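Local coordinates for protein tudor (Drosophila melanogaster, PDB 3NTK), which recognises methylarginine-marked Aubergine through its last extended Tudor domain and is required for primordial germ cell formation, at residues F129-E141 / V153-L166. Numbering follows the deposited sequence.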
ATOM      1  N   PHE A 129       0.726 -10.347 -15.352  1.00 31.12           N
ATOM      2  CA  PHE A 129       0.763  -9.110 -16.117  1.00 31.83           C
ATOM      3  C   PHE A 129       1.273  -7.980 -15.222  1.00 33.00           C
ATOM      4  O   PHE A 129       2.106  -7.171 -15.636  1.00 31.75           O
ATOM      5  CB  PHE A 129      -0.639  -8.789 -16.650  1.00 32.11           C
ATOM      6  CG  PHE A 129      -0.705  -7.548 -17.495  1.00 32.34           C
ATOM      7  CD1 PHE A 129      -0.855  -6.294 -16.908  1.00 32.47           C
ATOM      8  CD2 PHE A 129      -0.619  -7.633 -18.883  1.00 33.55           C
ATOM      9  CE1 PHE A 129      -0.921  -5.142 -17.689  1.00 33.49           C
ATOM     10  CE2 PHE A 129      -0.683  -6.487 -19.672  1.00 33.98           C
ATOM     11  CZ  PHE A 129      -0.836  -5.238 -19.073  1.00 34.35           C
ATOM     12  N   ILE A 130       0.781  -7.952 -13.986  1.00 32.72           N
ATOM     13  CA  ILE A 130       1.167  -6.933 -13.017  1.00 35.73           C
ATOM     14  C   ILE A 130       2.594  -7.131 -12.511  1.00 36.92           C
ATOM     15  O   ILE A 130       3.352  -6.167 -12.393  1.00 35.20           O
ATOM     16  CB  ILE A 130       0.217  -6.939 -11.796  1.00 35.30           C
ATOM     17  CG1 ILE A 130      -1.226  -6.695 -12.249  1.00 37.08           C
ATOM     18  CG2 ILE A 130       0.652  -5.880 -10.794  1.00 36.99           C
ATOM     19  CD1 ILE A 130      -1.447  -5.366 -12.938  1.00 38.60           C
ATOM     20  N   ASP A 131       2.955  -8.376 -12.211  1.00 39.58           N
ATOM     21  CA  ASP A 131       4.290  -8.682 -11.708  1.00 42.84           C
ATOM     22  C   ASP A 131       5.381  -8.227 -12.667  1.00 43.66           C
ATOM     23  O   ASP A 131       6.489  -7.908 -12.247  1.00 44.71           O
ATOM     24  CB  ASP A 131       4.443 -10.185 -11.449  1.00 45.23           C
ATOM     25  CG  ASP A 131       3.617 -10.665 -10.267  1.00 49.06           C
ATOM     26  OD1 ASP A 131       3.604  -9.975  -9.224  1.00 51.88           O
ATOM     27  OD2 ASP A 131       2.991 -11.740 -10.375  1.00 51.29           O
ATOM     28  N   THR A 132       5.058  -8.197 -13.954  1.00 44.19           N
ATOM     29  CA  THR A 132       6.007  -7.794 -14.985  1.00 45.06           C
ATOM     30  C   THR A 132       6.114  -6.276 -15.122  1.00 44.89           C
ATOM     31  O   THR A 132       7.093  -5.761 -15.665  1.00 43.20           O
ATOM     32  CB  THR A 132       5.596  -8.382 -16.354  1.00 45.28           C
ATOM     33  OG1 THR A 132       5.609  -9.812 -16.280  1.00 47.67           O
ATOM     34  CG2 THR A 132       6.546  -7.928 -17.449  1.00 47.03           C
ATOM     35  N   ARG A 133       5.111  -5.562 -14.619  1.00 44.21           N
ATOM     36  CA  ARG A 133       5.078  -4.108 -14.733  1.00 44.13           C
ATOM     37  C   ARG A 133       4.867  -3.404 -13.393  1.00 43.79           C
ATOM     38  O   ARG A 133       4.247  -2.343 -13.339  1.00 44.09           O
ATOM     39  CB  ARG A 133       3.957  -3.717 -15.700  1.00 43.88           C
ATOM     40  CG  ARG A 133       3.982  -4.489 -17.016  1.00 43.85           C
ATOM     41  CD  ARG A 133       2.718  -4.261 -17.832  1.00 42.87           C
ATOM     42  NE  ARG A 133       2.759  -4.928 -19.135  1.00 42.22           N
ATOM     43  CZ  ARG A 133       2.824  -6.247 -19.309  1.00 42.09           C
ATOM     44  NH1 ARG A 133       2.854  -7.063 -18.263  1.00 40.32           N
ATOM     45  NH2 ARG A 133       2.860  -6.751 -20.536  1.00 41.39           N
ATOM     46  N   PHE A 134       5.397  -3.980 -12.319  1.00 44.48           N
ATOM     47  CA  PHE A 134       5.224  -3.407 -10.988  1.00 46.42           C
ATOM     48  C   PHE A 134       5.559  -1.927 -10.843  1.00 46.58           C
ATOM     49  O   PHE A 134       4.905  -1.216 -10.083  1.00 47.90           O
ATOM     50  CB  PHE A 134       6.022  -4.205  -9.950  1.00 47.52           C
ATOM     51  CG  PHE A 134       5.159  -5.022  -9.024  1.00 49.48           C
ATOM     52  CD1 PHE A 134       4.041  -4.457  -8.415  1.00 49.32           C
ATOM     53  CD2 PHE A 134       5.466  -6.353  -8.753  1.00 49.71           C
ATOM     54  CE1 PHE A 134       3.240  -5.202  -7.551  1.00 49.22           C
ATOM     55  CE2 PHE A 134       4.671  -7.107  -7.890  1.00 51.07           C
ATOM     56  CZ  PHE A 134       3.554  -6.528  -7.288  1.00 49.97           C
ATOM     57  N   SER A 135       6.568  -1.454 -11.565  1.00 45.91           N
ATOM     58  CA  SER A 135       6.954  -0.051 -11.465  1.00 45.14           C
ATOM     59  C   SER A 135       6.243   0.846 -12.473  1.00 43.09           C
ATOM     60  O   SER A 135       6.400   2.068 -12.445  1.00 42.79           O
ATOM     61  CB  SER A 135       8.471   0.087 -11.641  1.00 45.51           C
ATOM     62  OG  SER A 135       8.881  -0.420 -12.898  1.00 47.05           O
ATOM     63  N   GLU A 136       5.454   0.244 -13.356  1.00 39.65           N
ATOM     64  CA  GLU A 136       4.751   1.014 -14.373  1.00 37.27           C
ATOM     65  C   GLU A 136       3.487   1.684 -13.853  1.00 34.62           C
ATOM     66  O   GLU A 136       2.913   1.272 -12.846  1.00 31.36           O
ATOM     67  CB  GLU A 136       4.396   0.125 -15.564  1.00 40.25           C
ATOM     68  CG  GLU A 136       5.567  -0.675 -16.103  1.00 44.06           C
ATOM     69  CD  GLU A 136       5.425  -0.983 -17.576  1.00 47.27           C
ATOM     70  OE1 GLU A 136       4.316  -1.365 -17.998  1.00 48.65           O
ATOM     71  OE2 GLU A 136       6.423  -0.848 -18.314  1.00 51.06           O
ATOM     72  N   THR A 137       3.059   2.720 -14.562  1.00 32.02           N
ATOM     73  CA  THR A 137       1.865   3.466 -14.193  1.00 31.60           C
ATOM     74  C   THR A 137       0.595   2.840 -14.756  1.00 29.61           C
ATOM     75  O   THR A 137       0.557   2.412 -15.907  1.00 30.19           O
ATOM     76  CB  THR A 137       1.960   4.926 -14.696  1.00 32.77           C
ATOM     77  OG1 THR A 137       3.020   5.599 -14.005  1.00 36.08           O
ATOM     78  CG2 THR A 137       0.652   5.668 -14.455  1.00 32.81           C
ATOM     79  N   PHE A 138      -0.436   2.780 -13.919  1.00 27.89           N
ATOM     80  CA  PHE A 138      -1.744   2.256 -14.297  1.00 25.73           C
ATOM     81  C   PHE A 138      -2.712   3.372 -13.948  1.00 24.58           C
ATOM     82  O   PHE A 138      -2.315   4.369 -13.351  1.00 25.49           O
ATOM     83  CB  PHE A 138      -2.119   1.023 -13.462  1.00 25.62           C
ATOM     84  CG  PHE A 138      -1.375  -0.225 -13.840  1.00 24.42           C
ATOM     85  CD1 PHE A 138      -0.087  -0.451 -13.380  1.00 26.01           C
ATOM     86  CD2 PHE A 138      -1.964  -1.168 -14.676  1.00 24.74           C
ATOM     87  CE1 PHE A 138       0.610  -1.602 -13.750  1.00 26.90           C
ATOM     88  CE2 PHE A 138      -1.275  -2.320 -15.052  1.00 26.02           C
ATOM     89  CZ  PHE A 138       0.011  -2.537 -14.589  1.00 26.76           C
ATOM     90  N   GLN A 139      -3.973   3.225 -14.330  1.00 24.75           N
ATOM     91  CA  GLN A 139      -4.969   4.223 -13.961  1.00 24.39           C
ATOM     92  C   GLN A 139      -6.125   3.483 -13.315  1.00 25.80           C
ATOM     93  O   GLN A 139      -6.385   2.320 -13.630  1.00 24.64           O
ATOM     94  CB  GLN A 139      -5.494   4.999 -15.170  1.00 24.09           C
ATOM     95  CG  GLN A 139      -4.456   5.836 -15.891  1.00 24.67           C
ATOM     96  CD  GLN A 139      -3.527   4.983 -16.711  1.00 27.25           C
ATOM     97  OE1 GLN A 139      -3.976   4.162 -17.520  1.00 30.42           O
ATOM     98  NE2 GLN A 139      -2.225   5.167 -16.519  1.00 28.35           N
ATOM     99  N   VAL A 140      -6.801   4.149 -12.391  1.00 27.19           N
ATOM    100  CA  VAL A 140      -7.951   3.550 -11.734  1.00 26.64           C
ATOM    101  C   VAL A 140      -9.101   4.533 -11.740  1.00 27.23           C
ATOM    102  O   VAL A 140      -8.899   5.742 -11.600  1.00 27.09           O
ATOM    103  CB  VAL A 140      -7.663   3.161 -10.257  1.00 28.09           C
ATOM    104  CG1 VAL A 140      -6.699   1.988 -10.199  1.00 28.38           C
ATOM    105  CG2 VAL A 140      -7.107   4.362  -9.494  1.00 28.90           C
ATOM    106  N   GLU A 141     -10.306   4.013 -11.943  1.00 26.54           N
ATOM    107  CA  GLU A 141     -11.503   4.830 -11.895  1.00 28.11           C
ATOM    108  C   GLU A 141     -12.083   4.410 -10.552  1.00 27.39           C
ATOM    109  O   GLU A 141     -12.347   3.229 -10.342  1.00 24.61           O
ATOM    110  CB  GLU A 141     -12.481   4.461 -13.015  1.00 29.69           C
ATOM    111  CG  GLU A 141     -13.623   5.461 -13.184  1.00 34.86           C
ATOM    112  CD  GLU A 141     -14.815   4.893 -13.946  1.00 37.57           C
ATOM    113  OE1 GLU A 141     -14.612   4.031 -14.829  1.00 39.81           O
ATOM    114  OE2 GLU A 141     -15.956   5.323 -13.670  1.00 39.64           O
ATOM    115  N   VAL A 153     -12.662  -0.240  -7.632  1.00 21.52           N
ATOM    116  CA  VAL A 153     -12.194   0.436  -8.837  1.00 22.99           C
ATOM    117  C   VAL A 153     -12.261  -0.350 -10.144  1.00 23.82           C
ATOM    118  O   VAL A 153     -12.513  -1.550 -10.162  1.00 23.17           O
ATOM    119  CB  VAL A 153     -10.709   0.864  -8.662  1.00 24.93           C
ATOM    120  CG1 VAL A 153     -10.518   1.610  -7.344  1.00 23.23           C
ATOM    121  CG2 VAL A 153      -9.801  -0.374  -8.709  1.00 23.05           C
ATOM    122  N   ARG A 154     -12.036   0.370 -11.240  1.00 25.99           N
ATOM    123  CA  ARG A 154     -11.958  -0.212 -12.573  1.00 26.97           C
ATOM    124  C   ARG A 154     -10.516   0.102 -12.944  1.00 25.31           C
ATOM    125  O   ARG A 154     -10.064   1.240 -12.790  1.00 25.43           O
ATOM    126  CB  ARG A 154     -12.914   0.469 -13.547  1.00 28.43           C
ATOM    127  CG  ARG A 154     -14.365   0.103 -13.335  1.00 34.65           C
ATOM    128  CD  ARG A 154     -15.255   0.864 -14.298  1.00 39.81           C
ATOM    129  NE  ARG A 154     -16.665   0.725 -13.951  1.00 45.45           N
ATOM    130  CZ  ARG A 154     -17.629   1.509 -14.420  1.00 45.93           C
ATOM    131  NH1 ARG A 154     -17.339   2.490 -15.263  1.00 47.09           N
ATOM    132  NH2 ARG A 154     -18.884   1.319 -14.038  1.00 48.82           N
ATOM    133  N   LEU A 155      -9.794  -0.906 -13.415  1.00 24.20           N
ATOM    134  CA  LEU A 155      -8.384  -0.747 -13.746  1.00 24.27           C
ATOM    135  C   LEU A 155      -8.112  -0.515 -15.230  1.00 24.06           C
ATOM    136  O   LEU A 155      -8.740  -1.127 -16.100  1.00 24.01           O
ATOM    137  CB  LEU A 155      -7.616  -1.983 -13.263  1.00 26.32           C
ATOM    138  CG  LEU A 155      -6.091  -2.016 -13.394  1.00 26.86           C
ATOM    139  CD1 LEU A 155      -5.473  -0.953 -12.507  1.00 27.29           C
ATOM    140  CD2 LEU A 155      -5.581  -3.402 -13.009  1.00 29.22           C
ATOM    141  N   PHE A 156      -7.164   0.375 -15.502  1.00 24.67           N
ATOM    142  CA  PHE A 156      -6.775   0.700 -16.868  1.00 24.49           C
ATOM    143  C   PHE A 156      -5.261   0.676 -17.013  1.00 24.99           C
ATOM    144  O   PHE A 156      -4.520   0.873 -16.047  1.00 23.65           O
ATOM    145  CB  PHE A 156      -7.290   2.084 -17.271  1.00 26.11           C
ATOM    146  CG  PHE A 156      -8.786   2.221 -17.204  1.00 28.87           C
ATOM    147  CD1 PHE A 156      -9.438   2.274 -15.978  1.00 31.23           C
ATOM    148  CD2 PHE A 156      -9.543   2.277 -18.370  1.00 31.59           C
ATOM    149  CE1 PHE A 156     -10.828   2.376 -15.911  1.00 32.70           C
ATOM    150  CE2 PHE A 156     -10.934   2.380 -18.315  1.00 33.19           C
ATOM    151  CZ  PHE A 156     -11.576   2.429 -17.081  1.00 33.39           C
ATOM    152  N   TYR A 157      -4.805   0.430 -18.234  1.00 25.14           N
ATOM    153  CA  TYR A 157      -3.380   0.404 -18.523  1.00 26.79           C
ATOM    154  C   TYR A 157      -3.222   1.164 -19.836  1.00 29.22           C
ATOM    155  O   TYR A 157      -3.827   0.803 -20.844  1.00 28.17           O
ATOM    156  CB  TYR A 157      -2.892  -1.035 -18.660  1.00 27.55           C
ATOM    157  CG  TYR A 157      -1.409  -1.143 -18.900  1.00 31.31           C
ATOM    158  CD1 TYR A 157      -0.491  -0.600 -17.999  1.00 33.06           C
ATOM    159  CD2 TYR A 157      -0.919  -1.788 -20.034  1.00 34.60           C
ATOM    160  CE1 TYR A 157       0.881  -0.698 -18.225  1.00 36.84           C
ATOM    161  CE2 TYR A 157       0.442  -1.893 -20.267  1.00 36.44           C
ATOM    162  CZ  TYR A 157       1.334  -1.348 -19.364  1.00 37.09           C
ATOM    163  OH  TYR A 157       2.677  -1.460 -19.611  1.00 39.40           O
ATOM    164  N   GLN A 158      -2.419   2.224 -19.811  1.00 32.40           N
ATOM    165  CA  GLN A 158      -2.236   3.068 -20.985  1.00 34.80           C
ATOM    166  C   GLN A 158      -3.604   3.665 -21.319  1.00 35.13           C
ATOM    167  O   GLN A 158      -3.954   3.867 -22.478  1.00 35.54           O
ATOM    168  CB  GLN A 158      -1.693   2.256 -22.160  1.00 36.96           C
ATOM    169  CG  GLN A 158      -0.259   1.792 -21.960  1.00 40.70           C
ATOM    170  CD  GLN A 158       0.311   1.124 -23.193  1.00 43.72           C
ATOM    171  OE1 GLN A 158       0.209   1.654 -24.299  1.00 46.63           O
ATOM    172  NE2 GLN A 158       0.927  -0.040 -23.009  1.00 45.17           N
ATOM    173  N   SER A 159      -4.373   3.933 -20.266  1.00 35.94           N
ATOM    174  CA  SER A 159      -5.707   4.517 -20.377  1.00 36.33           C
ATOM    175  C   SER A 159      -6.745   3.649 -21.088  1.00 35.96           C
ATOM    176  O   SER A 159      -7.771   4.154 -21.546  1.00 36.81           O
ATOM    177  CB  SER A 159      -5.623   5.890 -21.053  1.00 38.59           C
ATOM    178  OG  SER A 159      -4.889   6.794 -20.242  1.00 40.70           O
ATOM    179  N   LYS A 160      -6.480   2.349 -21.176  1.00 34.66           N
ATOM    180  CA  LYS A 160      -7.417   1.415 -21.801  1.00 33.63           C
ATOM    181  C   LYS A 160      -7.849   0.382 -20.759  1.00 32.11           C
ATOM    182  O   LYS A 160      -7.054  -0.001 -19.900  1.00 28.24           O
ATOM    183  CB  LYS A 160      -6.756   0.694 -22.977  1.00 35.98           C
ATOM    184  CG  LYS A 160      -6.265   1.614 -24.082  1.00 39.57           C
ATOM    185  CD  LYS A 160      -7.411   2.377 -24.717  1.00 42.85           C
ATOM    186  CE  LYS A 160      -6.893   3.428 -25.686  1.00 45.64           C
ATOM    187  NZ  LYS A 160      -6.036   4.426 -24.982  1.00 47.96           N
ATOM    188  N   ASN A 161      -9.104  -0.061 -20.827  1.00 31.52           N
ATOM    189  CA  ASN A 161      -9.591  -1.065 -19.882  1.00 31.98           C
ATOM    190  C   ASN A 161      -8.598  -2.222 -19.869  1.00 31.50           C
ATOM    191  O   ASN A 161      -8.221  -2.737 -20.924  1.00 29.91           O
ATOM    192  CB  ASN A 161     -10.978  -1.563 -20.289  1.00 36.23           C
ATOM    193  CG  ASN A 161     -12.090  -0.641 -19.826  1.00 41.23           C
ATOM    194  OD1 ASN A 161     -12.314  -0.476 -18.626  1.00 44.73           O
ATOM    195  ND2 ASN A 161     -12.794  -0.038 -20.777  1.00 44.36           N
ATOM    196  N   ILE A 162      -8.174  -2.620 -18.672  1.00 28.22           N
ATOM    197  CA  ILE A 162      -7.196  -3.688 -18.512  1.00 29.27           C
ATOM    198  C   ILE A 162      -7.491  -4.939 -19.346  1.00 30.36           C
ATOM    199  O   ILE A 162      -6.582  -5.521 -19.938  1.00 29.59           O
ATOM    200  CB  ILE A 162      -7.050  -4.073 -17.014  1.00 29.39           C
ATOM    201  CG1 ILE A 162      -5.883  -5.044 -16.829  1.00 29.76           C
ATOM    202  CG2 ILE A 162      -8.344  -4.664 -16.500  1.00 28.72           C
ATOM    203  CD1 ILE A 162      -4.530  -4.436 -17.139  1.00 30.45           C
ATOM    204  N   SER A 163      -8.757  -5.338 -19.407  1.00 31.23           N
ATOM    205  CA  SER A 163      -9.147  -6.520 -20.170  1.00 34.52           C
ATOM    206  C   SER A 163      -8.710  -6.429 -21.635  1.00 36.50           C
ATOM    207  O   SER A 163      -8.459  -7.447 -22.281  1.00 36.67           O
ATOM    208  CB  SER A 163     -10.662  -6.715 -20.091  1.00 34.57           C
ATOM    209  OG  SER A 163     -11.077  -7.837 -20.849  1.00 40.78           O
ATOM    210  N   GLU A 164      -8.618  -5.209 -22.155  1.00 35.64           N
ATOM    211  CA  GLU A 164      -8.205  -5.014 -23.538  1.00 38.41           C
ATOM    212  C   GLU A 164      -6.706  -5.232 -23.717  1.00 36.85           C
ATOM    213  O   GLU A 164      -6.263  -5.666 -24.777  1.00 37.75           O
ATOM    214  CB  GLU A 164      -8.565  -3.605 -24.014  1.00 40.89           C
ATOM    215  CG  GLU A 164      -8.175  -3.338 -25.458  1.00 47.69           C
ATOM    216  CD  GLU A 164      -8.448  -1.909 -25.885  1.00 50.06           C
ATOM    217  OE1 GLU A 164      -9.596  -1.445 -25.711  1.00 52.29           O
ATOM    218  OE2 GLU A 164      -7.513  -1.254 -26.399  1.00 52.09           O
ATOM    219  N   LYS A 165      -5.928  -4.936 -22.679  1.00 35.82           N
ATOM    220  CA  LYS A 165      -4.479  -5.095 -22.751  1.00 35.04           C
ATOM    221  C   LYS A 165      -4.026  -6.519 -22.440  1.00 35.18           C
ATOM    222  O   LYS A 165      -2.861  -6.860 -22.638  1.00 33.92           O
ATOM    223  CB  LYS A 165      -3.793  -4.110 -21.801  1.00 35.64           C
ATOM    224  CG  LYS A 165      -4.328  -2.692 -21.909  1.00 37.57           C
ATOM    225  CD  LYS A 165      -4.171  -2.113 -23.307  1.00 39.76           C
ATOM    226  CE  LYS A 165      -2.723  -1.802 -23.625  1.00 41.72           C
ATOM    227  NZ  LYS A 165      -2.612  -0.991 -24.871  1.00 43.11           N
ATOM    228  N   LEU A 166      -4.942  -7.341 -21.936  1.00 34.89           N
ATOM    229  CA  LEU A 166      -4.630  -8.736 -21.632  1.00 35.04           C
ATOM    230  C   LEU A 166      -4.905  -9.511 -22.918  1.00 36.98           C
ATOM    231  O   LEU A 166      -5.963 -10.107 -23.087  1.00 35.65           O
ATOM    232  CB  LEU A 166      -5.517  -9.251 -20.497  1.00 32.90           C
ATOM    233  CG  LEU A 166      -5.336  -8.560 -19.140  1.00 31.15           C
ATOM    234  CD1 LEU A 166      -6.317  -9.139 -18.134  1.00 32.89           C
ATOM    235  CD2 LEU A 166      -3.903  -8.741 -18.655  1.00 32.40           C
TER
HETATM  236  O   HOH W   1      -0.614   3.313 -17.974  1.00 37.18           O
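F129, F138 and Y157 form an aromatic cluster. The edge of F129 meets a face of Y157 in a T-shaped pair, ring planes at 88° and centroids 5.3 Å apart; F138 lays one face over Y157 CD1. F129, its CG anti to the backbone N (chi1 -178°), also touches methyls I162 CD1 and L166 CD2. With an alanine here, a gap is likely to open beside both methyls and the Y157 face to lose its partner. R133 NH1 sits over a face of F129 and bonds its carbonyl O, while R133 CD packs against Y157 OH. The same hydroxyl donates to E136 OE1 in a bond so short that its length is doubtful.

In this extended Tudor domain's OB-fold, strands 137-145 and 151-157 form an antiparallel hairpin. Q139 with F156 and E141 with R154 are hydrogen-bonded pairs; V140 and L155, the non-hydrogen-bonded pair between them, pack CG1 against CD1 at 3.9 Å.

E141 OE1 takes R154 NH1 at 3.2 Å in a salt bridge on its syn side. Q139, bent at chi2 (75°), receives S159 N on OE1 at 2.8 Å, from above the amide plane, and a water joins its NE2 to T137 O and Q158 N.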